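Local coordinates for inactive poly [ADP-ribose] polymerase RCD1 (Arabidopsis thaliana, PDB 5NGO), which carries a PARP-like domain thought to lack polymerase activity and is bound by a downy mildew effector that suppresses plant immunity, at residues Tyr94-Phe108 with Pro160-Ile174. Sequence-based numbering, arbitrary orientation.
Sequences YGVGIHLTAADCPYF and PKNYIVWNINMNTHI
Strands 98-102 and 162-165 run antiparallel, their directions 151° apart, and I98 with V165 and L100 with Y163 form hydrogen-bonded pairs; L100 N to Y163 O measures 2.9 Å. A102 N extends the ladder to K161 O at 3.0 Å. Where the two segments draw together at G97 and W166, glycine suits G97: its CA lies 3.3 Å from V165 O and 3.2 Å from N167 OD1, and a CB would run into V165 O.

One face carries H99, T101, N162 and I164. The methyl CD1 of I164 sits over the face of the H99 imidazole, modelled too close for the detail to be trusted; the two side chains rise together from the sheet, while NE2 of that ring is hydrogen-bonded to S92. I164 CG2 lies over the rim of the W166 indole, whose CE3 edge meets V96 O in plane at 3.5 Å. Further along, the K161 chain crosses F108 at about a right angle, bringing CD to 3.6 Å from CE1; the N162 amide, turned 74° to the same ring, gives its ND2 to D155.

The other face, with I98, L100, Y163 and V165, is mainly apolar. I98 CD1 meets M170 CB at 3.4 Å, and L100 CD1 touches V165 CG2 and I174 CD1. With CG anti to its carbonyl carbon (chi1 -58°), Y163 lays its ring obliquely beside A102, whose small methyl fits there, and its hydroxyl shares a water with A103 N.

Beta-branched I98 and V165, with L100, I174 and the Y163 ring, thus pack on the side facing strands 62-68 and 121-129, whereas the other face mixes apolar I164 with H99, T101 and N162, whose polar groups bond to S92, S109 and D155. The ladder joins neighbouring strands in the central sheet of a PARP catalytic-type fold; five backbone hydrogen bonds and apolar side chains hold the segments together, with no salt bridge between them.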
loop_
_atom_site.group_PDB
_atom_site.type_symbol
_atom_site.label_atom_id
_atom_site.label_comp_id
_atom_site.label_asym_id
_atom_site.label_seq_id
_atom_site.Cartn_x
_atom_site.Cartn_y
_atom_site.Cartn_z
ATOM N N TYR A 94 8.042 -12.702 6.030
ATOM C CA TYR A 94 8.931 -11.551 6.223
ATOM C C TYR A 94 8.775 -10.802 7.543
ATOM O O TYR A 94 9.573 -9.913 7.835
ATOM C CB TYR A 94 8.710 -10.558 5.091
ATOM C CG TYR A 94 9.182 -11.068 3.782
ATOM C CD1 TYR A 94 10.543 -11.120 3.509
ATOM C CD2 TYR A 94 8.284 -11.491 2.797
ATOM C CE1 TYR A 94 11.012 -11.596 2.304
ATOM C CE2 TYR A 94 8.742 -11.958 1.572
ATOM C CZ TYR A 94 10.110 -12.010 1.336
ATOM O OH TYR A 94 10.609 -12.465 0.141
ATOM N N GLY A 95 7.737 -11.126 8.312
ATOM C CA GLY A 95 7.453 -10.448 9.587
ATOM C C GLY A 95 6.054 -9.868 9.665
ATOM O O GLY A 95 5.200 -10.153 8.818
ATOM N N VAL A 96 5.830 -9.036 10.683
ATOM C CA VAL A 96 4.512 -8.471 10.972
ATOM C C VAL A 96 4.527 -6.965 10.739
ATOM O O VAL A 96 5.367 -6.237 11.259
ATOM C CB VAL A 96 4.063 -8.766 12.424
ATOM C CG1 VAL A 96 2.560 -8.574 12.576
ATOM C CG2 VAL A 96 4.497 -10.172 12.860
ATOM N N GLY A 97 3.584 -6.506 9.935
ATOM C CA GLY A 97 3.403 -5.078 9.646
ATOM C C GLY A 97 2.220 -4.910 8.710
ATOM O O GLY A 97 1.309 -5.762 8.682
ATOM N N ILE A 98 2.226 -3.849 7.900
ATOM C CA ILE A 98 1.302 -3.761 6.764
ATOM C C ILE A 98 2.068 -4.225 5.532
ATOM O O ILE A 98 3.162 -3.731 5.257
ATOM C CB ILE A 98 0.689 -2.341 6.587
ATOM C CG1 ILE A 98 -0.246 -1.991 7.750
ATOM C CG2 ILE A 98 -0.099 -2.189 5.278
ATOM C CD1 ILE A 98 0.478 -1.639 9.015
ATOM N N HIS A 99 1.495 -5.189 4.803
ATOM C CA HIS A 99 2.095 -5.741 3.582
ATOM C C HIS A 99 1.444 -5.072 2.384
ATOM O O HIS A 99 0.201 -5.093 2.241
ATOM C CB HIS A 99 1.864 -7.247 3.514
ATOM C CG HIS A 99 2.665 -8.016 4.519
ATOM N ND1 HIS A 99 2.664 -7.711 5.861
ATOM C CD2 HIS A 99 3.477 -9.090 4.380
ATOM C CE1 HIS A 99 3.440 -8.554 6.510
ATOM N NE2 HIS A 99 3.956 -9.398 5.633
ATOM N N LEU A 100 2.262 -4.460 1.529
ATOM C CA LEU A 100 1.779 -3.851 0.303
ATOM C C LEU A 100 2.517 -4.428 -0.877
ATOM O O LEU A 100 3.644 -4.890 -0.748
ATOM C CB LEU A 100 1.970 -2.333 0.313
ATOM C CG LEU A 100 1.316 -1.568 1.441
ATOM C CD1 LEU A 100 2.349 -1.289 2.545
ATOM C CD2 LEU A 100 0.714 -0.274 0.947
ATOM N N THR A 101 1.863 -4.345 -2.035
ATOM C CA THR A 101 2.406 -4.874 -3.252
ATOM C C THR A 101 2.999 -3.719 -4.069
ATOM O O THR A 101 2.454 -2.608 -4.088
ATOM C CB THR A 101 1.319 -5.592 -4.044
ATOM O OG1 THR A 101 0.826 -6.727 -3.319
ATOM C CG2 THR A 101 1.821 -5.978 -5.415
ATOM N N ALA A 102 4.152 -3.962 -4.716
ATOM C CA ALA A 102 4.809 -2.917 -5.481
ATOM C C ALA A 102 3.914 -2.469 -6.657
ATOM O O ALA A 102 3.038 -3.237 -7.119
ATOM C CB ALA A 102 6.126 -3.397 -5.999
ATOM N N ALA A 103 4.152 -1.222 -7.118
ATOM C CA ALA A 103 3.329 -0.573 -8.127
ATOM C C ALA A 103 3.042 -1.390 -9.408
ATOM O O ALA A 103 1.938 -1.322 -9.961
ATOM C CB ALA A 103 3.945 0.764 -8.515
ATOM N N ASP A 104 4.027 -2.154 -9.871
ATOM C CA ASP A 104 3.867 -2.902 -11.124
ATOM C C ASP A 104 3.408 -4.358 -10.914
ATOM O O ASP A 104 3.299 -5.098 -11.878
ATOM C CB ASP A 104 5.140 -2.818 -11.977
ATOM C CG ASP A 104 6.379 -3.385 -11.278
ATOM O OD1 ASP A 104 6.347 -3.636 -10.045
ATOM O OD2 ASP A 104 7.394 -3.597 -11.969
ATOM N N CYS A 105 3.073 -4.725 -9.669
ATOM C CA CYS A 105 2.754 -6.104 -9.287
ATOM C C CYS A 105 1.373 -6.355 -8.688
ATOM O O CYS A 105 1.214 -7.321 -7.951
ATOM C CB CYS A 105 3.764 -6.569 -8.230
ATOM S SG CYS A 105 5.409 -6.703 -8.883
ATOM N N PRO A 106 0.358 -5.537 -9.010
ATOM C CA PRO A 106 -0.926 -5.833 -8.353
ATOM C C PRO A 106 -1.520 -7.237 -8.632
ATOM O O PRO A 106 -2.323 -7.700 -7.822
ATOM C CB PRO A 106 -1.849 -4.722 -8.858
ATOM C CG PRO A 106 -1.230 -4.244 -10.125
ATOM C CD PRO A 106 0.237 -4.452 -9.995
ATOM N N TYR A 107 -1.107 -7.917 -9.718
ATOM C CA TYR A 107 -1.501 -9.329 -9.951
ATOM C C TYR A 107 -1.242 -10.239 -8.754
ATOM O O TYR A 107 -1.954 -11.230 -8.554
ATOM C CB TYR A 107 -0.818 -9.955 -11.192
ATOM C CG TYR A 107 0.686 -10.171 -11.082
ATOM C CD1 TYR A 107 1.210 -11.341 -10.505
ATOM C CD2 TYR A 107 1.582 -9.229 -11.562
ATOM C CE1 TYR A 107 2.576 -11.542 -10.397
ATOM C CE2 TYR A 107 2.967 -9.423 -11.462
ATOM C CZ TYR A 107 3.454 -10.583 -10.881
ATOM O OH TYR A 107 4.807 -10.794 -10.762
ATOM N N PHE A 108 -0.201 -9.900 -7.989
ATOM C CA PHE A 108 0.256 -10.673 -6.840
ATOM C C PHE A 108 -0.782 -10.758 -5.713
ATOM O O PHE A 108 -0.884 -11.778 -5.052
ATOM C CB PHE A 108 1.552 -10.035 -6.305
ATOM C CG PHE A 108 2.520 -10.984 -5.699
ATOM C CD1 PHE A 108 3.462 -11.630 -6.479
ATOM C CD2 PHE A 108 2.528 -11.180 -4.320
ATOM C CE1 PHE A 108 4.412 -12.483 -5.888
ATOM C CE2 PHE A 108 3.468 -12.028 -3.717
ATOM C CZ PHE A 108 4.405 -12.678 -4.503
ATOM N N PRO A 160 11.325 -5.017 -6.708
ATOM C CA PRO A 160 10.439 -5.224 -5.551
ATOM C C PRO A 160 9.096 -5.823 -5.927
ATOM O O PRO A 160 8.505 -5.432 -6.941
ATOM C CB PRO A 160 10.233 -3.804 -4.965
ATOM C CG PRO A 160 11.427 -3.038 -5.474
ATOM C CD PRO A 160 11.746 -3.614 -6.838
ATOM N N LYS A 161 8.637 -6.773 -5.124
ATOM C CA LYS A 161 7.277 -7.276 -5.192
ATOM C C LYS A 161 6.450 -6.954 -3.952
ATOM O O LYS A 161 5.251 -6.720 -4.087
ATOM C CB LYS A 161 7.283 -8.790 -5.434
ATOM C CG LYS A 161 7.655 -9.153 -6.857
ATOM C CD LYS A 161 7.065 -10.524 -7.249
ATOM C CE LYS A 161 7.592 -11.006 -8.584
ATOM N NZ LYS A 161 9.040 -11.321 -8.583
ATOM N N ASN A 162 7.070 -6.935 -2.773
ATOM C CA ASN A 162 6.366 -6.724 -1.518
ATOM C C ASN A 162 7.122 -5.708 -0.676
ATOM O O ASN A 162 8.338 -5.791 -0.543
ATOM C CB ASN A 162 6.244 -8.028 -0.728
ATOM C CG ASN A 162 5.537 -9.111 -1.497
ATOM O OD1 ASN A 162 4.340 -9.338 -1.299
ATOM N ND2 ASN A 162 6.266 -9.782 -2.394
ATOM N N TYR A 163 6.363 -4.773 -0.098
ATOM C CA TYR A 163 6.880 -3.876 0.919
ATOM C C TYR A 163 6.241 -4.234 2.246
ATOM O O TYR A 163 5.074 -4.646 2.285
ATOM C CB TYR A 163 6.521 -2.442 0.596
ATOM C CG TYR A 163 7.006 -1.921 -0.739
ATOM C CD1 TYR A 163 8.341 -1.929 -1.072
ATOM C CD2 TYR A 163 6.111 -1.372 -1.649
ATOM C CE1 TYR A 163 8.774 -1.495 -2.328
ATOM C CE2 TYR A 163 6.520 -0.890 -2.863
ATOM C CZ TYR A 163 7.869 -0.939 -3.198
ATOM O OH TYR A 163 8.269 -0.419 -4.397
ATOM N N ILE A 164 7.022 -4.117 3.319
ATOM C CA ILE A 164 6.519 -4.295 4.680
ATOM C C ILE A 164 6.735 -2.960 5.359
ATOM O O ILE A 164 7.867 -2.490 5.445
ATOM C CB ILE A 164 7.309 -5.368 5.460
ATOM C CG1 ILE A 164 7.314 -6.711 4.730
ATOM C CG2 ILE A 164 6.740 -5.540 6.864
ATOM C CD1 ILE A 164 6.006 -7.460 4.799
ATOM N N VAL A 165 5.651 -2.334 5.809
ATOM C CA VAL A 165 5.734 -1.129 6.628
ATOM C C VAL A 165 5.467 -1.562 8.064
ATOM O O VAL A 165 4.423 -2.172 8.352
ATOM C CB VAL A 165 4.725 -0.069 6.173
ATOM C CG1 VAL A 165 4.689 1.098 7.137
ATOM C CG2 VAL A 165 5.057 0.390 4.768
ATOM N N TRP A 166 6.410 -1.254 8.961
ATOM C CA TRP A 166 6.311 -1.706 10.377
ATOM C C TRP A 166 5.155 -1.004 11.084
ATOM O O TRP A 166 4.790 0.111 10.725
ATOM C CB TRP A 166 7.614 -1.463 11.138
ATOM C CG TRP A 166 8.798 -2.000 10.411
ATOM C CD1 TRP A 166 9.826 -1.280 9.852
ATOM C CD2 TRP A 166 9.041 -3.370 10.083
ATOM N NE1 TRP A 166 10.703 -2.127 9.232
ATOM C CE2 TRP A 166 10.241 -3.413 9.351
ATOM C CE3 TRP A 166 8.359 -4.566 10.347
ATOM C CZ2 TRP A 166 10.790 -4.613 8.893
ATOM C CZ3 TRP A 166 8.894 -5.755 9.892
ATOM C CH2 TRP A 166 10.105 -5.774 9.170
ATOM N N ASN A 167 4.584 -1.663 12.089
ATOM C CA ASN A 167 3.404 -1.139 12.791
ATOM C C ASN A 167 3.581 0.291 13.286
ATOM O O ASN A 167 2.694 1.112 13.081
ATOM C CB ASN A 167 2.994 -2.072 13.928
ATOM C CG ASN A 167 2.270 -3.316 13.417
ATOM O OD1 ASN A 167 2.228 -3.582 12.216
ATOM N ND2 ASN A 167 1.702 -4.094 14.327
ATOM N N ILE A 168 4.733 0.589 13.858
ATOM C CA ILE A 168 5.069 1.933 14.326
ATOM C C ILE A 168 4.942 3.019 13.233
ATOM O O ILE A 168 4.627 4.170 13.518
ATOM C CB ILE A 168 6.482 2.005 14.999
ATOM C CG1 ILE A 168 7.639 1.579 14.069
ATOM C CG2 ILE A 168 6.519 1.269 16.328
ATOM C CD1 ILE A 168 8.957 2.206 14.437
ATOM N N ASN A 169 5.166 2.635 11.980
ATOM C CA ASN A 169 5.170 3.569 10.860
ATOM C C ASN A 169 3.848 3.629 10.089
ATOM O O ASN A 169 3.736 4.421 9.162
ATOM C CB ASN A 169 6.298 3.182 9.896
ATOM C CG ASN A 169 7.693 3.344 10.511
ATOM O OD1 ASN A 169 7.895 4.119 11.443
ATOM N ND2 ASN A 169 8.657 2.598 9.987
ATOM N N MET A 170 2.839 2.833 10.469
ATOM C CA MET A 170 1.690 2.662 9.595
ATOM C C MET A 170 0.904 3.945 9.365
ATOM O O MET A 170 0.376 4.159 8.280
ATOM C CB MET A 170 0.760 1.552 10.084
ATOM C CG MET A 170 -0.206 1.936 11.156
ATOM S SD MET A 170 -1.389 0.598 11.485
ATOM C CE MET A 170 -0.345 -0.626 12.280
ATOM N N ASN A 171 0.839 4.806 10.377
ATOM C CA ASN A 171 0.085 6.056 10.269
ATOM C C ASN A 171 0.889 7.245 9.767
ATOM O O ASN A 171 0.293 8.210 9.285
ATOM C CB ASN A 171 -0.583 6.390 11.602
ATOM C CG ASN A 171 -1.758 5.463 11.905
ATOM O OD1 ASN A 171 -2.435 5.004 11.001
ATOM N ND2 ASN A 171 -1.985 5.161 13.177
ATOM N N THR A 172 2.212 7.174 9.855
ATOM C CA THR A 172 3.095 8.233 9.357
ATOM C C THR A 172 3.572 8.006 7.921
ATOM O O THR A 172 3.768 8.961 7.193
ATOM C CB THR A 172 4.348 8.341 10.270
ATOM O OG1 THR A 172 4.889 7.038 10.504
ATOM C CG2 THR A 172 4.005 8.962 11.591
ATOM N N HIS A 173 3.749 6.754 7.525
ATOM C CA HIS A 173 4.494 6.403 6.308
ATOM C C HIS A 173 3.591 5.860 5.174
ATOM O O HIS A 173 4.119 5.461 4.133
ATOM C CB HIS A 173 5.570 5.373 6.681
ATOM C CG HIS A 173 6.727 5.948 7.446
ATOM N ND1 HIS A 173 7.806 6.442 6.777
ATOM C CD2 HIS A 173 7.036 6.028 8.767
ATOM C CE1 HIS A 173 8.718 6.863 7.641
ATOM N NE2 HIS A 173 8.275 6.606 8.855
ATOM N N ILE A 174 2.263 5.849 5.358
ATOM C CA ILE A 174 1.333 5.384 4.319
ATOM C C ILE A 174 0.192 6.380 4.139
ATOM O O ILE A 174 -0.488 6.702 5.099
ATOM C CB ILE A 174 0.724 3.997 4.657
ATOM C CG1 ILE A 174 1.828 2.970 4.866
ATOM C CG2 ILE A 174 -0.228 3.539 3.528
ATOM C CD1 ILE A 174 1.351 1.640 5.401
HETATM O O HOH W 1 6.383 0.605 -6.028
HETATM O O HOH W 2 8.864 -3.439 -8.650
#